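Long-range contacts in inulin fructotransferase (Bacillus sp. snu-7, PDB 2INV), which cleaves inulin by intramolecular fructosyl transfer, probably releasing a difructose anhydride from the end of the polymer: residues A58-P63 with L80-F85; N13-T18 with A43-R48. All coordinates share one frame; numbering follows the deposited sequence.

Contact 1 and contact 2 lie side by side at the N-terminal end of the parallel beta-helix, their centres 11 Å apart. Both reach the same sheet: strand 14-16 of contact 2 is the parallel neighbour of strand 58-62 of contact 1, and A59 and I61 bond to its backbone. Contact 1 is the more buried and extensive, 496 Å² against 204 Å², and rests on backbone hydrogen bonds with aliphatic packing beside them. Contact 2 is only partly buried; it ties the edge strand to helix 30-48 through side chains alone, a tyrosine hydroxyl meeting an aspartate and an arginine. That same helix covers the face of contact 1 with I60, I62 and I82.

Contact 1 of 2, residues A58-P63 with L80-F85; sequences AAIIIP and LTIAGF
The tip of I62, CD1, lies 3.5 Å from the CG2 branch of I82, the two side chains crossing at a slant. CG1 of I82 lies beside the backbone N (chi1 -65°), which leaves CG2 anti to that N and turned to the I62 tip. Two residues earlier, I60 lies beside I82, its CB 4.2 Å from CG1 of I82, and turns its CD1 to CD2 of L80 at the same distance. These side chains share one face of the sheet, where I34, I38 and I41 of helix 30-48 cover the 58-62 strand and F140 and F143 pack on I82.

The other face carries A59, I61, T81 and A83. Just past the strand, the F85 ring closes the end of the pair: its CE1 is 3.8 Å from CG2 of I61, and its edge is brought to O of I62, which lies in the ring plane. F85 of the second subunit packs on A59 and I61 and takes a hydrogen bond at its O from T81 OG1, making this face part of the trimer interface.

Four backbone hydrogen bonds fix the register that sets paired side chains next to one another on the same face. I60 N reaches T81 O at 2.7 Å, and I60 O receives A83 N at 3.0 Å. The bonds T81 N to A58 O and I62 N to A83 O extend the pattern. With axes 4.7 Å apart and directions differing by 19°, the strands are parallel neighbours stacked in successive turns, the hallmark of the right-handed parallel beta-helix.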
loop_
_atom_site.group_PDB
_atom_site.type_symbol
_atom_site.label_atom_id
_atom_site.label_comp_id
_atom_site.label_asym_id
_atom_site.label_seq_id
_atom_site.Cartn_x
_atom_site.Cartn_y
_atom_site.Cartn_z
ATOM N N ALA A 58 9.155 14.640 20.387
ATOM C CA ALA A 58 9.139 13.553 21.337
ATOM C C ALA A 58 8.115 12.516 20.956
ATOM O O ALA A 58 7.391 12.660 19.969
ATOM C CB ALA A 58 8.850 14.090 22.726
ATOM N N ALA A 59 8.066 11.460 21.754
ATOM C CA ALA A 59 7.128 10.383 21.529
ATOM C C ALA A 59 6.331 10.155 22.800
ATOM O O ALA A 59 6.890 10.060 23.894
ATOM C CB ALA A 59 7.872 9.114 21.140
ATOM N N ILE A 60 5.016 10.099 22.639
ATOM C CA ILE A 60 4.104 9.852 23.744
ATOM C C ILE A 60 3.459 8.503 23.457
ATOM O O ILE A 60 2.734 8.340 22.474
ATOM C CB ILE A 60 3.027 10.955 23.837
ATOM C CG1 ILE A 60 3.701 12.317 24.061
ATOM C CG2 ILE A 60 2.059 10.648 24.971
ATOM C CD1 ILE A 60 2.743 13.482 24.116
ATOM N N ILE A 61 3.754 7.537 24.318
ATOM C CA ILE A 61 3.253 6.171 24.184
ATOM C C ILE A 61 1.967 5.958 24.975
ATOM O O ILE A 61 1.886 6.360 26.145
ATOM C CB ILE A 61 4.297 5.162 24.708
ATOM C CG1 ILE A 61 5.624 5.355 23.975
ATOM C CG2 ILE A 61 3.776 3.747 24.564
ATOM C CD1 ILE A 61 5.529 5.266 22.470
ATOM N N ILE A 62 0.968 5.324 24.362
ATOM C CA ILE A 62 -0.278 5.075 25.077
ATOM C C ILE A 62 -0.505 3.571 25.241
ATOM O O ILE A 62 -0.947 2.888 24.316
ATOM C CB ILE A 62 -1.483 5.701 24.351
ATOM C CG1 ILE A 62 -1.265 7.211 24.201
ATOM C CG2 ILE A 62 -2.765 5.456 25.151
ATOM C CD1 ILE A 62 -2.211 7.892 23.228
ATOM N N PRO A 63 -0.163 3.034 26.423
ATOM C CA PRO A 63 -0.301 1.620 26.799
ATOM C C PRO A 63 -1.707 1.042 26.589
ATOM O O PRO A 63 -2.691 1.776 26.537
ATOM C CB PRO A 63 0.079 1.631 28.273
ATOM C CG PRO A 63 1.195 2.610 28.292
ATOM C CD PRO A 63 0.701 3.743 27.389
ATOM N N LEU A 80 5.923 15.483 16.632
ATOM C CA LEU A 80 5.358 14.854 17.830
ATOM C C LEU A 80 4.734 13.540 17.382
ATOM O O LEU A 80 3.988 13.501 16.399
ATOM C CB LEU A 80 4.268 15.732 18.465
ATOM C CG LEU A 80 4.067 15.671 19.983
ATOM C CD1 LEU A 80 2.571 15.670 20.277
ATOM C CD2 LEU A 80 4.721 14.436 20.569
ATOM N N THR A 81 5.067 12.468 18.089
ATOM C CA THR A 81 4.538 11.154 17.781
ATOM C C THR A 81 3.707 10.640 18.944
ATOM O O THR A 81 4.209 10.518 20.061
ATOM C CB THR A 81 5.662 10.115 17.537
ATOM O OG1 THR A 81 6.294 10.357 16.271
ATOM C CG2 THR A 81 5.078 8.692 17.556
ATOM N N ILE A 82 2.441 10.346 18.681
ATOM C CA ILE A 82 1.580 9.803 19.710
ATOM C C ILE A 82 1.228 8.431 19.167
ATOM O O ILE A 82 0.543 8.306 18.152
ATOM C CB ILE A 82 0.321 10.659 19.906
ATOM C CG1 ILE A 82 0.717 12.036 20.444
ATOM C CG2 ILE A 82 -0.637 9.975 20.885
ATOM C CD1 ILE A 82 -0.406 13.028 20.538
ATOM N N ALA A 83 1.738 7.404 19.830
ATOM C CA ALA A 83 1.523 6.037 19.392
ATOM C C ALA A 83 1.014 5.094 20.470
ATOM O O ALA A 83 1.276 5.285 21.663
ATOM C CB ALA A 83 2.815 5.497 18.808
ATOM N N GLY A 84 0.283 4.073 20.027
ATOM C CA GLY A 84 -0.255 3.078 20.933
ATOM C C GLY A 84 0.163 1.707 20.449
ATOM O O GLY A 84 1.133 1.598 19.704
ATOM N N PHE A 85 -0.552 0.667 20.868
ATOM C CA PHE A 85 -0.220 -0.693 20.455
ATOM C C PHE A 85 -1.332 -1.343 19.634
ATOM O O PHE A 85 -1.227 -2.522 19.283
ATOM C CB PHE A 85 0.067 -1.588 21.672
ATOM C CG PHE A 85 1.290 -1.211 22.437
ATOM C CD1 PHE A 85 1.265 -0.136 23.318
ATOM C CD2 PHE A 85 2.467 -1.944 22.297
ATOM C CE1 PHE A 85 2.399 0.202 24.053
ATOM C CE2 PHE A 85 3.602 -1.612 23.027
ATOM C CZ PHE A 85 3.563 -0.538 23.904
#

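Contact 2 of 2, residues N13-T18 with A43-R48; sequences NTYDVT and ADIKQR
At the N-terminal end of the beta-helix, edge strand 14-16 is joined to the last turns of helix 30-48 by Y15, which meets D44, I45 and R48. Its hydroxyl OH donates to OD2 of D44 at 2.8 Å, using the anti lone pair of that oxygen, with the carboxylate turned 85° from the ring. R48 arrives tip to tip with the tyrosine: its NH2 donates to Y15 OH over 2.9 Å, and the near-straight N-H...O angle of 169°, with OH in the guanidinium plane, supports a well-directed bond. The arginine chain bends at chi3, -50°, and its NE also reaches D44 OD2 at 3.0 Å, in a salt bridge between residues four apart on the helix. Y15, D44 and R48 thus bond to one another in a triangle, D44 OD2 accepting from the other two.

Helix 30-48 lies over this N-terminal end of the parallel beta-helix, where A58 of neighbouring strand 58-62 also touches Y15 and I45. A phenylalanine in place of Y15 would probably lose the two hydrogen bonds made through the hydroxyl, leaving D44 and R48 paired to each other but no longer tied to the tyrosine position. The polar tip has an apolar flank: W20 meets the tyrosine ring edge-to-face, and CG1 of I45 lies 3.7 Å from CE1 of Y15 and 3.2 Å from its OH.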
loop_
_atom_site.group_PDB
_atom_site.type_symbol
_atom_site.label_atom_id
_atom_site.label_comp_id
_atom_site.label_asym_id
_atom_site.label_seq_id
_atom_site.Cartn_x
_atom_site.Cartn_y
_atom_site.Cartn_z
ATOM N N ASN A 13 13.058 11.917 25.687
ATOM C CA ASN A 13 11.972 12.463 24.885
ATOM C C ASN A 13 10.886 11.430 24.632
ATOM O O ASN A 13 10.122 11.536 23.660
ATOM C CB ASN A 13 12.503 12.989 23.552
ATOM C CG ASN A 13 13.330 14.262 23.715
ATOM O OD1 ASN A 13 14.332 14.448 23.034
ATOM N ND2 ASN A 13 12.914 15.137 24.626
ATOM N N THR A 14 10.815 10.428 25.504
ATOM C CA THR A 14 9.804 9.382 25.373
ATOM C C THR A 14 8.991 9.374 26.668
ATOM O O THR A 14 9.566 9.317 27.765
ATOM C CB THR A 14 10.444 7.985 25.200
ATOM O OG1 THR A 14 11.376 8.008 24.113
ATOM C CG2 THR A 14 9.374 6.936 24.912
ATOM N N TYR A 15 7.669 9.463 26.547
ATOM C CA TYR A 15 6.802 9.443 27.722
ATOM C C TYR A 15 5.806 8.297 27.565
ATOM O O TYR A 15 5.507 7.862 26.447
ATOM C CB TYR A 15 5.985 10.735 27.868
ATOM C CG TYR A 15 6.743 12.051 27.845
ATOM C CD1 TYR A 15 7.312 12.531 26.668
ATOM C CD2 TYR A 15 6.820 12.853 28.985
ATOM C CE1 TYR A 15 7.933 13.774 26.618
ATOM C CE2 TYR A 15 7.441 14.108 28.949
ATOM C CZ TYR A 15 7.992 14.560 27.765
ATOM O OH TYR A 15 8.604 15.791 27.713
ATOM N N ASP A 16 5.295 7.811 28.691
ATOM C CA ASP A 16 4.297 6.739 28.709
ATOM C C ASP A 16 3.160 7.475 29.423
ATOM O O ASP A 16 3.358 7.965 30.531
ATOM C CB ASP A 16 4.774 5.585 29.589
ATOM C CG ASP A 16 3.699 4.531 29.813
ATOM O OD1 ASP A 16 2.575 4.902 30.213
ATOM O OD2 ASP A 16 3.977 3.324 29.615
ATOM N N VAL A 17 1.984 7.590 28.819
ATOM C CA VAL A 17 0.937 8.339 29.502
ATOM C C VAL A 17 0.586 7.846 30.905
ATOM O O VAL A 17 0.186 8.654 31.746
ATOM C CB VAL A 17 -0.376 8.456 28.663
ATOM C CG1 VAL A 17 -0.138 9.321 27.439
ATOM C CG2 VAL A 17 -0.895 7.089 28.275
ATOM N N THR A 18 0.772 6.558 31.188
ATOM C CA THR A 18 0.423 6.045 32.516
ATOM C C THR A 18 1.394 6.336 33.676
ATOM O O THR A 18 0.985 6.271 34.836
ATOM C CB THR A 18 0.183 4.508 32.482
ATOM O OG1 THR A 18 1.430 3.826 32.303
ATOM C CG2 THR A 18 -0.754 4.140 31.336
ATOM N N ALA A 43 3.609 20.333 27.467
ATOM C CA ALA A 43 4.090 21.503 28.180
ATOM C C ALA A 43 5.515 21.246 28.662
ATOM O O ALA A 43 6.324 22.164 28.718
ATOM C CB ALA A 43 3.171 21.817 29.358
ATOM N N ASP A 44 5.826 19.998 28.998
ATOM C CA ASP A 44 7.170 19.668 29.462
ATOM C C ASP A 44 8.148 19.642 28.295
ATOM O O ASP A 44 9.328 19.951 28.461
ATOM C CB ASP A 44 7.205 18.307 30.161
ATOM C CG ASP A 44 8.593 17.965 30.689
ATOM O OD1 ASP A 44 9.034 18.592 31.679
ATOM O OD2 ASP A 44 9.249 17.077 30.102
ATOM N N ILE A 45 7.656 19.265 27.120
ATOM C CA ILE A 45 8.488 19.206 25.926
ATOM C C ILE A 45 8.902 20.626 25.567
ATOM O O ILE A 45 10.075 20.890 25.291
ATOM C CB ILE A 45 7.716 18.592 24.744
ATOM C CG1 ILE A 45 7.369 17.135 25.060
ATOM C CG2 ILE A 45 8.548 18.679 23.465
ATOM C CD1 ILE A 45 6.502 16.466 24.008
ATOM N N LYS A 46 7.932 21.540 25.572
ATOM C CA LYS A 46 8.195 22.940 25.257
ATOM C C LYS A 46 9.090 23.512 26.351
ATOM O O LYS A 46 9.926 24.376 26.099
ATOM C CB LYS A 46 6.888 23.730 25.179
ATOM C CG LYS A 46 5.989 23.292 24.027
ATOM C CD LYS A 46 4.907 24.332 23.712
ATOM C CE LYS A 46 3.624 24.055 24.458
ATOM N NZ LYS A 46 2.571 25.050 24.086
ATOM N N GLN A 47 8.911 23.003 27.565
ATOM C CA GLN A 47 9.697 23.420 28.711
ATOM C C GLN A 47 11.146 23.242 28.343
ATOM O O GLN A 47 11.964 24.162 28.401
ATOM C CB GLN A 47 9.429 22.486 29.875
ATOM C CG GLN A 47 9.946 22.978 31.186
ATOM C CD GLN A 47 9.159 24.152 31.659
ATOM O OE1 GLN A 47 9.400 25.291 31.243
ATOM N NE2 GLN A 47 8.168 23.885 32.511
ATOM N N ARG A 48 11.426 22.006 27.962
ATOM C CA ARG A 48 12.753 21.546 27.617
ATOM C C ARG A 48 13.346 21.984 26.278
ATOM O O ARG A 48 14.523 22.348 26.220
ATOM C CB ARG A 48 12.771 20.022 27.750
ATOM C CG ARG A 48 12.601 19.587 29.205
ATOM C CD ARG A 48 12.632 18.073 29.415
ATOM N NE ARG A 48 11.728 17.378 28.510
ATOM C CZ ARG A 48 12.094 16.892 27.329
ATOM N NH1 ARG A 48 13.350 17.025 26.917
ATOM N NH2 ARG A 48 11.208 16.276 26.559
#